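Long-range contacts in oxidoreductase, 2OG-Fe oxygenase family protein, putative, expressed (Oryza sativa subsp. japonica, PDB 5XOI), which probably acts as an Fe(II)- and 2-oxoglutarate-dependent dioxygenase of the AlkB family, the chain here being its C-terminal oxygenase domain: residues L9-M13 with L188-S194; D27-R31 with P86-I92; S100-L104 with E115-P119; L160-A164 with P206-P210; V14-F19 with D95-S100. All coordinates share one frame; numbering follows the deposited sequence.

How the interactions relate
The five contacts lie in and around the double-stranded beta-helix of this oxygenase domain. Interactions 1, 3 and 5 form one neighbourhood, their centres 9 to 12 Å apart: the N-terminal hairpin joins strand 187-190, helix 87-106 lies against strand 13-16, and the loop after that helix folds back on it. Ser100 belongs to both 3 and 5. Interaction 2 uses the start of the same helix, pairing it with helix 22-37. Interaction 4 lies about 24 Å from interaction 1, centre to centre. Along the chain, interaction 1 encloses 2, 3 and 5 but alternates with 4. The N-terminal hairpin and both helices are thereby attached to the larger sheet, while interaction 4 sits where the chain passes to the smaller one.

Interaction 1: residues L9-M13 with L188-S194; sequences LRPGM and LIFGGKS
With chi1 at 37°, CG of Arg10 stands between its own backbone N and carbonyl carbon, and a bend at chi3 turns the guanidinium toward Ser194, whose OG sits beside its backbone N. Arg10 NE donates to Ser194 OG at 2.9 Å, the oxygen lying a little out of the guanidinium plane. That hydroxyl in turn donates to the carbonyl of Pro11, with 2.6 Å from OG to O. Serine suits the spot, being small and able to accept and give at once. Arg10 NH1 also forms a salt bridge with Asp170; a methionine in place of Arg10 would probably leave that carboxylate without its charged mate and the Ser194 hydroxyl without the N-H of Arg10 NE.

Gly12 has a positive phi, and a CB on it would collide with Gly191 O. Its carbonyl takes a nearly straight bond from Gly191 N, 2.8 Å from N to Gly12 O. Beyond it, the extended Met13 brings CE to 4.0 Å from Leu188 CD1, and Leu9 CD1 rests on the same methyl at 4.1 Å. Met13 CG also lies beside Phe190 CB, while the ring of Phe190 leads away to His199, a ligand of the manganese.

The whole is a beta hairpin closed by a type II turn, Arg10 to Met13; strand 13-16 pairs antiparallel with strand 187-190, so that the hairpin extends the larger sheet of the double-stranded beta-helix at its edge.

Interaction 2: residues D27-R31 with P86-I92; sequences DIIRR and PEVFSKI
Arg31 of helix 22-37 reaches across to Pro86, Val88 and Phe89, at the start of helix 87-106; the two helices pack side by side against the larger sheet of the double-stranded beta-helix. The short segments run roughly antiparallel, 142° between their directions, with their axes 11.7 Å apart, a wide spacing that long side chains have to fill.

From CB the chain of Arg31 runs out extended through CG to NE. CD is the first atom to meet the other helix, passing Phe89 CE1 at 3.8 Å. NE turns back to its own helix, one turn earlier, and makes a salt bridge with Asp27, 3.1 Å to OD2, which it meets on the syn side but tilted out of the carboxylate plane; a weaker bond goes to OD1. This holds the guanidinium in place, so that Val88 CG1 can lie over one of its faces, 4.0 Å from Arg31 CZ. At the tip, NH1 comes within 3.7 Å of Pro86 CB. Arginine suits such a border, with methylenes for the apolar neighbours and charge for the aspartate beside it.

Deeper in, the residues are wholly apolar. Ile28 CG1 touches Phe89 CE1 at 3.6 Å, and both side chains also rest on Leu226 of strand 223-229. Pro86, at the N-cap position, folds back over its own helix: its CG stands 3.7 Å above the centre of the Phe89 ring. Ile28 and Ile92, both also touching Phe158 of strand 155-161, meet through their end methyls, CD1 to CD1 at 4.3 Å.

Interaction 3: residues S100-L104 with E115-P119; sequences SNEFL and EELPP
Asn101 and Leu117 fasten the loop that follows helix 87-106 back onto the helix it has just left, before the chain enters strand 124-131 of the larger sheet of the double-stranded beta-helix. The loop passes in an extended form, without regular structure, and the asparagine amide serves it much as a neighbouring strand would, binding the N-H and the C=O of one residue.

With CG beside the backbone N (chi1 -81°), the amide of Asn101 leans toward the loop. Leu117 N donates to Asn101 OD1 at 2.7 Å, approaching tilted from the amide plane. In return Asn101 ND2 donates to Leu117 O at 3.0 Å, lying in the plane of that carbonyl and on one of its lone pairs. Two opposed bonds fix which way round the amide stands; asparagine suits the place because its one amide carries both an acceptor and a donor.

Leucines close the inner side. Leu104 CD1 meets Leu117 CD1 at 4.1 Å, the two side chains at about a right angle, and the same Leu117 methyl reaches Ser100 CB at 3.8 Å. Leu104 CB lies against Glu115 O, and its CD2 against the Glu115 side chain, whose carboxylate is bound to Tyr8 OH and Gly12 N of the N-terminal hairpin.

Two waters bridge the backbones. One donates to both Asn101 O and Glu115 O; the other donates to Leu104 O, 2.8 Å away, and accepts from Glu115 N at 2.9 Å.

Interaction 4: residues L160-A164 with P206-P210; sequences LGDTA and PKTAP
The backbone passes closest where the CA atoms of Asp162 and Ala209 come within 4.2 Å, the bend at Gly161-Asp162 lying against the loop 206-210. Gly161 takes backbone angles, phi 95°, at which a CB would jam against the carbonyl O before it. The Ala209 methyl packs on its backbone, CB to Gly161 C 3.4 Å, and Gly161 O also receives a CA-H contact from Ala209.

The carboxylate of Asp162 gathers the loop's N-H groups. OD1 accepts twice: from Ala209 N at 3.0 Å, on its anti lone pair, and from Thr208 N at 3.1 Å, which comes from above the carboxylate plane. A water donates to Asp162 OD2 and accepts from Lys207 N, so the acid serves three successive amides, two directly and Lys207 N through the water.

Here the chain leaves strand 155-161 of the larger sheet and enters strand 163-169 of the smaller one, the crossing between sheets that makes a double-stranded beta-helix. Arg223, which binds 2-oxoglutarate or succinate in this protein, has its side chain about 4 Å from that of Asp162.

Thr208 also has OG1 between its own backbone N and carbonyl carbon (chi1 45°), facing Thr163. Thr163 N donates to Thr208 OG1 at 2.8 Å and 168°, nearly straight, and the same hydroxyl is bonded to Lys205 O.

Interaction 5: residues V14-F19 with D95-S100; sequences VLLKKF and DAIQAS
Apolar contacts dominate, and Phe19 carries most of them. Its CG is anti to the backbone N (chi1 -171°), which sends the ring across to the helix, where its far rim lies against Ala96 and Ala99. CE2 lies 3.7 Å from Ala96 CB, CZ 3.6 Å from Ala96 CA, and CE1 3.9 Å from Ala99 CB. Alanines are apt here, because their single methyls let the ring come close to the helix backbone. Leu16 fills the next position: CD2 rests 4.0 Å from Ala99 CB and at the same time lies over the rim of one face of the Phe19 ring. A serine in place of Phe19 would probably open a gap beside Ala96 and Ala99 and leave Leu16 CD2 without the ring it packs on.

The polar side is confined to the helix. Ser100 OG donates to Ala96 O at 2.9 Å, one turn back, and this carbonyl also takes the regular helix bond from Ser100 N, the two donors reaching it from opposite faces of its plane. With its hydroxyl so engaged, Ser100 can face apolar neighbours: Leu16 CD1 approaches OG to 3.4 Å and Val14 CG1 to 3.5 Å.

Lys17 and Lys18 sit at the corner of a type II turn from Leu16 to Phe19, which bends the chain so that leucine and phenylalanine face the helix together. Strand 14-16 and helix segment 95-100 cross at 116° with 9.6 Å between axes, the packing of a helix onto the outer face of the larger sheet of the double-stranded beta-helix.

Interaction 1: residues L9-M13 with L188-S194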
# COMPACT_ATOMS: atom_id res chain seq x y z
N LEU A 9 -7.18 0.59 -14.23
CA LEU A 9 -6.00 1.32 -14.66
C LEU A 9 -5.20 0.56 -15.71
O LEU A 9 -4.57 1.19 -16.57
CB LEU A 9 -5.09 1.62 -13.47
CG LEU A 9 -5.67 2.49 -12.35
CD1 LEU A 9 -4.55 2.94 -11.43
CD2 LEU A 9 -6.43 3.67 -12.91
N ARG A 10 -5.20 -0.76 -15.64
CA ARG A 10 -4.53 -1.65 -16.58
C ARG A 10 -4.84 -3.07 -16.12
O ARG A 10 -5.39 -3.25 -15.02
CB ARG A 10 -3.02 -1.39 -16.63
CG ARG A 10 -2.35 -1.03 -15.35
CD ARG A 10 -0.87 -0.80 -15.63
NE ARG A 10 -0.19 -2.08 -15.83
CZ ARG A 10 1.02 -2.21 -16.37
NH1 ARG A 10 1.69 -1.13 -16.76
NH2 ARG A 10 1.55 -3.41 -16.51
N PRO A 11 -4.51 -4.09 -16.91
CA PRO A 11 -4.90 -5.45 -16.51
C PRO A 11 -4.40 -5.82 -15.12
O PRO A 11 -3.21 -5.72 -14.80
CB PRO A 11 -4.29 -6.32 -17.62
CG PRO A 11 -4.32 -5.44 -18.82
CD PRO A 11 -4.00 -4.06 -18.30
N GLY A 12 -5.35 -6.19 -14.26
CA GLY A 12 -5.04 -6.55 -12.89
C GLY A 12 -4.73 -5.39 -11.97
O GLY A 12 -4.16 -5.59 -10.90
N MET A 13 -5.11 -4.16 -12.36
CA MET A 13 -4.85 -2.98 -11.54
C MET A 13 -6.13 -2.17 -11.41
O MET A 13 -6.60 -1.57 -12.38
CB MET A 13 -3.73 -2.13 -12.14
CG MET A 13 -3.30 -0.98 -11.25
SD MET A 13 -1.84 -0.20 -11.93
CE MET A 13 -1.40 0.91 -10.59
N LEU A 188 -5.85 0.78 -3.64
CA LEU A 188 -5.30 0.41 -4.94
C LEU A 188 -4.85 -1.04 -4.88
O LEU A 188 -4.24 -1.46 -3.89
CB LEU A 188 -4.11 1.31 -5.29
CG LEU A 188 -3.35 0.93 -6.56
CD1 LEU A 188 -4.21 1.21 -7.78
CD2 LEU A 188 -2.04 1.71 -6.64
N ILE A 189 -5.17 -1.81 -5.92
CA ILE A 189 -4.76 -3.21 -6.01
C ILE A 189 -4.01 -3.40 -7.32
O ILE A 189 -4.50 -2.98 -8.36
CB ILE A 189 -5.96 -4.17 -5.94
CG1 ILE A 189 -6.76 -3.95 -4.66
CG2 ILE A 189 -5.46 -5.63 -6.00
CD1 ILE A 189 -7.88 -4.93 -4.45
N PHE A 190 -2.82 -4.01 -7.26
CA PHE A 190 -2.18 -4.47 -8.49
C PHE A 190 -1.73 -5.92 -8.34
O PHE A 190 -0.98 -6.26 -7.42
CB PHE A 190 -1.02 -3.55 -8.95
CG PHE A 190 -0.01 -3.12 -7.89
CD1 PHE A 190 -0.27 -2.06 -7.03
CD2 PHE A 190 1.26 -3.69 -7.86
CE1 PHE A 190 0.69 -1.62 -6.11
CE2 PHE A 190 2.22 -3.27 -6.95
CZ PHE A 190 1.94 -2.24 -6.06
N GLY A 191 -2.22 -6.77 -9.24
CA GLY A 191 -1.83 -8.17 -9.26
C GLY A 191 -1.90 -8.70 -10.68
O GLY A 191 -2.06 -7.92 -11.62
N GLY A 192 -1.78 -10.02 -10.84
CA GLY A 192 -1.79 -10.56 -12.18
C GLY A 192 -0.70 -9.94 -13.02
O GLY A 192 0.44 -9.75 -12.56
N LYS A 193 -1.05 -9.57 -14.25
CA LYS A 193 -0.05 -9.01 -15.15
C LYS A 193 0.50 -7.67 -14.69
O LYS A 193 1.51 -7.22 -15.23
CB LYS A 193 -0.62 -8.87 -16.57
CG LYS A 193 -0.89 -10.20 -17.25
CD LYS A 193 -1.27 -10.00 -18.72
CE LYS A 193 -2.25 -11.08 -19.15
NZ LYS A 193 -1.92 -12.37 -18.50
N SER A 194 -0.13 -7.02 -13.70
CA SER A 194 0.40 -5.78 -13.15
C SER A 194 1.19 -5.97 -11.86
O SER A 194 1.59 -4.98 -11.24
CB SER A 194 -0.73 -4.77 -12.91
OG SER A 194 -1.19 -4.25 -14.13

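Interaction 2: residues D27-R31 with P86-I92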
# COMPACT_ATOMS: atom_id res chain seq x y z
N ASP A 27 -10.16 4.33 12.68
CA ASP A 27 -9.65 3.19 13.42
C ASP A 27 -8.26 2.81 12.94
O ASP A 27 -7.39 2.45 13.74
CB ASP A 27 -10.61 2.01 13.28
CG ASP A 27 -10.21 0.81 14.10
OD1 ASP A 27 -9.82 0.98 15.27
OD2 ASP A 27 -10.31 -0.32 13.57
N ILE A 28 -8.03 2.90 11.62
CA ILE A 28 -6.73 2.53 11.07
C ILE A 28 -5.66 3.49 11.56
O ILE A 28 -4.58 3.07 11.97
CB ILE A 28 -6.79 2.48 9.53
CG1 ILE A 28 -7.58 1.26 9.06
CG2 ILE A 28 -5.38 2.43 8.95
CD1 ILE A 28 -8.11 1.39 7.65
N ILE A 29 -5.95 4.80 11.53
CA ILE A 29 -5.01 5.80 12.04
C ILE A 29 -4.74 5.56 13.52
O ILE A 29 -3.58 5.55 13.95
CB ILE A 29 -5.55 7.22 11.81
CG1 ILE A 29 -5.74 7.52 10.32
CG2 ILE A 29 -4.64 8.26 12.51
CD1 ILE A 29 -4.46 7.61 9.53
N ARG A 30 -5.79 5.39 14.32
CA ARG A 30 -5.60 5.23 15.75
C ARG A 30 -4.76 3.99 16.07
O ARG A 30 -3.85 4.06 16.91
CB ARG A 30 -6.95 5.19 16.46
CG ARG A 30 -7.59 6.57 16.59
CD ARG A 30 -8.91 6.51 17.36
NE ARG A 30 -9.53 7.82 17.52
CZ ARG A 30 -10.84 8.01 17.65
NH1 ARG A 30 -11.67 6.98 17.63
NH2 ARG A 30 -11.33 9.24 17.79
N ARG A 31 -5.02 2.87 15.39
CA ARG A 31 -4.22 1.67 15.63
C ARG A 31 -2.76 1.89 15.23
O ARG A 31 -1.84 1.45 15.93
CB ARG A 31 -4.79 0.48 14.88
CG ARG A 31 -6.09 -0.06 15.45
CD ARG A 31 -6.66 -1.12 14.54
NE ARG A 31 -7.94 -1.64 15.00
CZ ARG A 31 -8.08 -2.77 15.68
NH1 ARG A 31 -7.01 -3.50 15.98
NH2 ARG A 31 -9.28 -3.18 16.07
N PRO A 86 -3.74 -6.63 12.32
CA PRO A 86 -5.09 -6.70 12.87
C PRO A 86 -6.03 -7.43 11.91
O PRO A 86 -5.96 -7.24 10.69
CB PRO A 86 -5.49 -5.23 13.03
CG PRO A 86 -4.19 -4.50 13.18
CD PRO A 86 -3.19 -5.26 12.34
N GLU A 87 -6.90 -8.27 12.46
CA GLU A 87 -7.82 -9.02 11.60
C GLU A 87 -8.76 -8.10 10.84
O GLU A 87 -9.18 -8.43 9.73
CB GLU A 87 -8.62 -10.03 12.41
CG GLU A 87 -9.12 -11.21 11.58
CD GLU A 87 -9.32 -12.47 12.40
OE1 GLU A 87 -9.51 -12.35 13.63
OE2 GLU A 87 -9.29 -13.58 11.82
N VAL A 88 -9.09 -6.94 11.41
CA VAL A 88 -9.95 -6.01 10.68
C VAL A 88 -9.26 -5.51 9.42
O VAL A 88 -9.91 -5.29 8.39
CB VAL A 88 -10.40 -4.86 11.60
CG1 VAL A 88 -9.21 -4.00 12.03
CG2 VAL A 88 -11.46 -4.01 10.90
N PHE A 89 -7.93 -5.34 9.47
CA PHE A 89 -7.19 -4.94 8.27
C PHE A 89 -7.31 -6.01 7.19
O PHE A 89 -7.60 -5.71 6.03
CB PHE A 89 -5.71 -4.69 8.60
CG PHE A 89 -5.44 -3.45 9.44
CD1 PHE A 89 -6.46 -2.70 9.99
CD2 PHE A 89 -4.13 -3.05 9.66
CE1 PHE A 89 -6.19 -1.57 10.76
CE2 PHE A 89 -3.84 -1.92 10.42
CZ PHE A 89 -4.87 -1.18 10.98
N SER A 90 -7.09 -7.27 7.58
CA SER A 90 -7.19 -8.38 6.63
C SER A 90 -8.59 -8.48 6.04
O SER A 90 -8.74 -8.80 4.86
CB SER A 90 -6.81 -9.70 7.31
OG SER A 90 -5.43 -9.73 7.65
N LYS A 91 -9.62 -8.22 6.85
CA LYS A 91 -11.00 -8.25 6.36
C LYS A 91 -11.21 -7.22 5.25
O LYS A 91 -11.82 -7.52 4.21
CB LYS A 91 -11.96 -8.00 7.52
CG LYS A 91 -13.42 -7.79 7.12
CD LYS A 91 -13.99 -6.48 7.69
CE LYS A 91 -15.28 -6.05 7.00
NZ LYS A 91 -15.92 -4.88 7.66
N ILE A 92 -10.74 -5.99 5.47
CA ILE A 92 -10.91 -4.94 4.48
C ILE A 92 -10.16 -5.28 3.20
O ILE A 92 -10.67 -5.05 2.10
CB ILE A 92 -10.44 -3.58 5.05
CG1 ILE A 92 -11.30 -3.17 6.25
CG2 ILE A 92 -10.51 -2.51 3.96
CD1 ILE A 92 -10.81 -1.92 6.96

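Interaction 3: residues S100-L104 with E115-P119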
# COMPACT_ATOMS: atom_id res chain seq x y z
N SER A 100 -13.16 -5.69 -6.24
CA SER A 100 -12.45 -5.57 -7.51
C SER A 100 -12.85 -6.67 -8.48
O SER A 100 -13.06 -6.43 -9.67
CB SER A 100 -10.94 -5.59 -7.26
OG SER A 100 -10.53 -4.45 -6.54
N ASN A 101 -12.91 -7.91 -7.99
CA ASN A 101 -13.22 -9.02 -8.89
C ASN A 101 -14.65 -8.92 -9.42
O ASN A 101 -14.91 -9.32 -10.55
CB ASN A 101 -12.98 -10.35 -8.19
CG ASN A 101 -11.52 -10.73 -8.21
OD1 ASN A 101 -10.75 -10.15 -8.97
ND2 ASN A 101 -11.12 -11.68 -7.35
N GLU A 102 -15.56 -8.39 -8.62
CA GLU A 102 -16.92 -8.16 -9.11
C GLU A 102 -16.92 -7.09 -10.19
O GLU A 102 -17.59 -7.23 -11.22
CB GLU A 102 -17.83 -7.76 -7.95
CG GLU A 102 -19.26 -7.42 -8.39
CD GLU A 102 -20.00 -8.62 -8.92
OE1 GLU A 102 -19.58 -9.76 -8.63
OE2 GLU A 102 -21.02 -8.42 -9.63
N PHE A 103 -16.15 -6.02 -9.98
CA PHE A 103 -15.99 -4.99 -11.01
C PHE A 103 -15.42 -5.59 -12.29
O PHE A 103 -15.93 -5.34 -13.39
CB PHE A 103 -15.09 -3.89 -10.45
CG PHE A 103 -14.60 -2.89 -11.45
CD1 PHE A 103 -15.48 -2.00 -12.04
CD2 PHE A 103 -13.25 -2.80 -11.75
CE1 PHE A 103 -15.04 -1.05 -12.94
CE2 PHE A 103 -12.80 -1.86 -12.66
CZ PHE A 103 -13.69 -0.98 -13.26
N LEU A 104 -14.34 -6.38 -12.18
CA LEU A 104 -13.73 -6.98 -13.36
C LEU A 104 -14.67 -7.96 -14.04
O LEU A 104 -14.64 -8.09 -15.27
CB LEU A 104 -12.42 -7.69 -12.98
CG LEU A 104 -11.27 -6.80 -12.45
CD1 LEU A 104 -10.21 -7.65 -11.81
CD2 LEU A 104 -10.65 -5.99 -13.58
N GLU A 115 -11.08 -11.09 -16.57
CA GLU A 115 -10.00 -10.84 -15.61
C GLU A 115 -10.45 -11.17 -14.20
O GLU A 115 -11.63 -11.02 -13.84
CB GLU A 115 -9.54 -9.39 -15.67
CG GLU A 115 -8.64 -9.05 -16.84
CD GLU A 115 -8.10 -7.63 -16.75
OE1 GLU A 115 -7.72 -7.21 -15.64
OE2 GLU A 115 -8.08 -6.93 -17.78
N GLU A 116 -9.50 -11.60 -13.38
CA GLU A 116 -9.79 -11.98 -12.01
C GLU A 116 -8.50 -11.90 -11.21
O GLU A 116 -7.49 -12.51 -11.60
CB GLU A 116 -10.36 -13.40 -11.95
CG GLU A 116 -11.05 -13.72 -10.64
CD GLU A 116 -11.75 -15.08 -10.69
OE1 GLU A 116 -11.36 -15.93 -11.51
OE2 GLU A 116 -12.71 -15.28 -9.93
N LEU A 117 -8.53 -11.17 -10.11
CA LEU A 117 -7.37 -11.10 -9.23
C LEU A 117 -7.32 -12.32 -8.31
O LEU A 117 -8.35 -12.73 -7.78
CB LEU A 117 -7.44 -9.83 -8.39
CG LEU A 117 -7.15 -8.53 -9.12
CD1 LEU A 117 -7.85 -7.39 -8.41
CD2 LEU A 117 -5.64 -8.29 -9.22
N PRO A 118 -6.14 -12.90 -8.10
CA PRO A 118 -6.03 -14.02 -7.16
C PRO A 118 -6.36 -13.57 -5.74
O PRO A 118 -6.22 -12.38 -5.41
CB PRO A 118 -4.56 -14.44 -7.27
CG PRO A 118 -4.06 -13.83 -8.55
CD PRO A 118 -4.85 -12.56 -8.72
N PRO A 119 -6.79 -14.48 -4.88
CA PRO A 119 -7.06 -14.10 -3.49
C PRO A 119 -5.77 -13.74 -2.76
O PRO A 119 -4.66 -14.04 -3.21
CB PRO A 119 -7.70 -15.35 -2.89
CG PRO A 119 -7.11 -16.46 -3.69
CD PRO A 119 -6.97 -15.92 -5.09
O HOH W 1 -13.36 -11.42 -11.72
O HOH W 2 -12.68 -8.71 -17.16

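Interaction 4: residues L160-A164 with P206-P210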
# COMPACT_ATOMS: atom_id res chain seq x y z
N LEU A 160 -4.33 7.06 3.31
CA LEU A 160 -5.05 7.88 4.28
C LEU A 160 -4.30 9.19 4.50
O LEU A 160 -3.07 9.21 4.52
CB LEU A 160 -5.21 7.16 5.64
CG LEU A 160 -5.94 5.81 5.68
CD1 LEU A 160 -4.99 4.66 5.37
CD2 LEU A 160 -6.57 5.60 7.04
N GLY A 161 -5.06 10.27 4.68
CA GLY A 161 -4.45 11.56 4.93
C GLY A 161 -4.29 12.38 3.66
O GLY A 161 -5.20 12.42 2.83
N ASP A 162 -3.16 13.07 3.52
CA ASP A 162 -2.91 13.85 2.31
C ASP A 162 -2.83 12.96 1.07
O ASP A 162 -2.40 11.80 1.12
CB ASP A 162 -1.60 14.62 2.45
CG ASP A 162 -1.70 15.76 3.44
OD1 ASP A 162 -2.81 16.34 3.60
OD2 ASP A 162 -0.66 16.10 4.05
N THR A 163 -3.21 13.53 -0.07
CA THR A 163 -3.18 12.83 -1.34
C THR A 163 -1.74 12.60 -1.80
O THR A 163 -0.88 13.48 -1.65
CB THR A 163 -3.94 13.65 -2.38
OG1 THR A 163 -5.31 13.78 -1.96
CG2 THR A 163 -3.86 13.00 -3.78
N ALA A 164 -1.48 11.42 -2.36
CA ALA A 164 -0.20 11.13 -3.01
C ALA A 164 -0.37 11.17 -4.52
O ALA A 164 -1.38 10.71 -5.04
CB ALA A 164 0.32 9.75 -2.61
N PRO A 206 0.07 18.85 -0.15
CA PRO A 206 -0.18 19.33 1.21
C PRO A 206 -1.61 19.81 1.38
O PRO A 206 -2.26 20.25 0.43
CB PRO A 206 0.83 20.47 1.40
CG PRO A 206 1.32 20.81 0.02
CD PRO A 206 1.17 19.58 -0.81
N LYS A 207 -2.11 19.66 2.61
CA LYS A 207 -3.41 20.23 3.00
C LYS A 207 -4.55 19.63 2.20
O LYS A 207 -5.51 20.33 1.86
CB LYS A 207 -3.43 21.75 2.85
CG LYS A 207 -2.20 22.43 3.41
CD LYS A 207 -2.33 22.61 4.89
CE LYS A 207 -3.35 23.70 5.22
NZ LYS A 207 -3.54 23.74 6.68
N THR A 208 -4.47 18.34 1.88
CA THR A 208 -5.54 17.68 1.15
C THR A 208 -6.29 16.65 1.98
O THR A 208 -7.37 16.22 1.57
CB THR A 208 -5.01 17.03 -0.14
OG1 THR A 208 -3.79 16.31 0.14
CG2 THR A 208 -4.72 18.09 -1.19
N ALA A 209 -5.78 16.29 3.15
CA ALA A 209 -6.48 15.35 4.03
C ALA A 209 -7.84 15.91 4.44
O ALA A 209 -7.96 17.11 4.70
CB ALA A 209 -5.64 15.06 5.28
N PRO A 210 -8.87 15.08 4.50
CA PRO A 210 -10.20 15.59 4.90
C PRO A 210 -10.17 16.13 6.32
O PRO A 210 -9.54 15.56 7.21
CB PRO A 210 -11.10 14.36 4.77
CG PRO A 210 -10.37 13.41 3.89
CD PRO A 210 -8.91 13.66 4.13
O HOH W 3 -0.48 18.68 4.85

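Interaction 5: residues V14-F19 with D95-S100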
# COMPACT_ATOMS: atom_id res chain seq x y z
N VAL A 14 -6.69 -2.14 -10.20
CA VAL A 14 -7.98 -1.54 -9.92
C VAL A 14 -7.79 -0.53 -8.79
O VAL A 14 -7.19 -0.85 -7.77
CB VAL A 14 -9.02 -2.60 -9.53
CG1 VAL A 14 -10.31 -1.95 -9.05
CG2 VAL A 14 -9.28 -3.52 -10.71
N LEU A 15 -8.33 0.67 -8.98
CA LEU A 15 -8.36 1.71 -7.95
C LEU A 15 -9.78 1.83 -7.42
O LEU A 15 -10.72 2.10 -8.18
CB LEU A 15 -7.88 3.04 -8.52
CG LEU A 15 -8.09 4.28 -7.63
CD1 LEU A 15 -7.31 4.16 -6.32
CD2 LEU A 15 -7.66 5.51 -8.38
N LEU A 16 -9.94 1.60 -6.12
CA LEU A 16 -11.24 1.66 -5.45
C LEU A 16 -11.33 3.02 -4.75
O LEU A 16 -10.72 3.23 -3.69
CB LEU A 16 -11.41 0.49 -4.48
CG LEU A 16 -11.34 -0.91 -5.07
CD1 LEU A 16 -9.89 -1.41 -5.11
CD2 LEU A 16 -12.17 -1.88 -4.25
N LYS A 17 -12.07 3.94 -5.34
CA LYS A 17 -12.14 5.30 -4.80
C LYS A 17 -12.93 5.33 -3.50
O LYS A 17 -14.05 4.80 -3.43
CB LYS A 17 -12.77 6.26 -5.81
CG LYS A 17 -11.97 6.44 -7.09
CD LYS A 17 -10.62 7.09 -6.85
CE LYS A 17 -10.76 8.47 -6.23
NZ LYS A 17 -9.44 9.11 -5.91
N LYS A 18 -12.36 5.96 -2.47
CA LYS A 18 -13.06 6.19 -1.20
C LYS A 18 -13.63 4.89 -0.63
O LYS A 18 -14.74 4.84 -0.09
CB LYS A 18 -14.16 7.25 -1.37
CG LYS A 18 -13.65 8.62 -1.81
CD LYS A 18 -12.56 9.15 -0.88
CE LYS A 18 -11.90 10.42 -1.44
NZ LYS A 18 -11.17 11.21 -0.38
N PHE A 19 -12.87 3.80 -0.79
CA PHE A 19 -13.36 2.49 -0.37
C PHE A 19 -13.42 2.37 1.16
O PHE A 19 -14.34 1.74 1.70
CB PHE A 19 -12.46 1.40 -0.96
CG PHE A 19 -12.98 0.01 -0.78
CD1 PHE A 19 -14.05 -0.45 -1.53
CD2 PHE A 19 -12.37 -0.85 0.12
CE1 PHE A 19 -14.53 -1.75 -1.37
CE2 PHE A 19 -12.84 -2.16 0.29
CZ PHE A 19 -13.92 -2.60 -0.46
N ASP A 95 -12.23 -7.79 1.32
CA ASP A 95 -13.39 -7.10 0.74
C ASP A 95 -12.99 -6.31 -0.50
O ASP A 95 -13.74 -6.28 -1.49
CB ASP A 95 -14.01 -6.15 1.77
CG ASP A 95 -14.77 -6.88 2.87
OD1 ASP A 95 -15.00 -8.10 2.76
OD2 ASP A 95 -15.13 -6.22 3.87
N ALA A 96 -11.82 -5.66 -0.46
CA ALA A 96 -11.36 -4.89 -1.61
C ALA A 96 -11.12 -5.78 -2.82
O ALA A 96 -11.47 -5.43 -3.95
CB ALA A 96 -10.09 -4.12 -1.25
N ILE A 97 -10.51 -6.95 -2.59
CA ILE A 97 -10.31 -7.91 -3.66
C ILE A 97 -11.65 -8.40 -4.19
O ILE A 97 -11.87 -8.47 -5.41
CB ILE A 97 -9.43 -9.08 -3.17
CG1 ILE A 97 -8.03 -8.55 -2.84
CG2 ILE A 97 -9.33 -10.15 -4.24
CD1 ILE A 97 -7.17 -9.57 -2.15
N GLN A 98 -12.57 -8.75 -3.29
CA GLN A 98 -13.89 -9.20 -3.72
C GLN A 98 -14.59 -8.13 -4.55
O GLN A 98 -15.18 -8.42 -5.60
CB GLN A 98 -14.73 -9.57 -2.50
CG GLN A 98 -14.53 -10.98 -1.99
CD GLN A 98 -15.63 -11.41 -1.02
OE1 GLN A 98 -16.28 -10.58 -0.39
NE2 GLN A 98 -15.85 -12.73 -0.92
N ALA A 99 -14.53 -6.87 -4.10
CA ALA A 99 -15.16 -5.80 -4.86
C ALA A 99 -14.49 -5.61 -6.21
O ALA A 99 -15.17 -5.40 -7.22
CB ALA A 99 -15.13 -4.49 -4.05
N SER A 100 -13.16 -5.69 -6.24
CA SER A 100 -12.45 -5.57 -7.51
C SER A 100 -12.85 -6.67 -8.48
O SER A 100 -13.06 -6.43 -9.67
CB SER A 100 -10.94 -5.59 -7.26
OG SER A 100 -10.53 -4.45 -6.54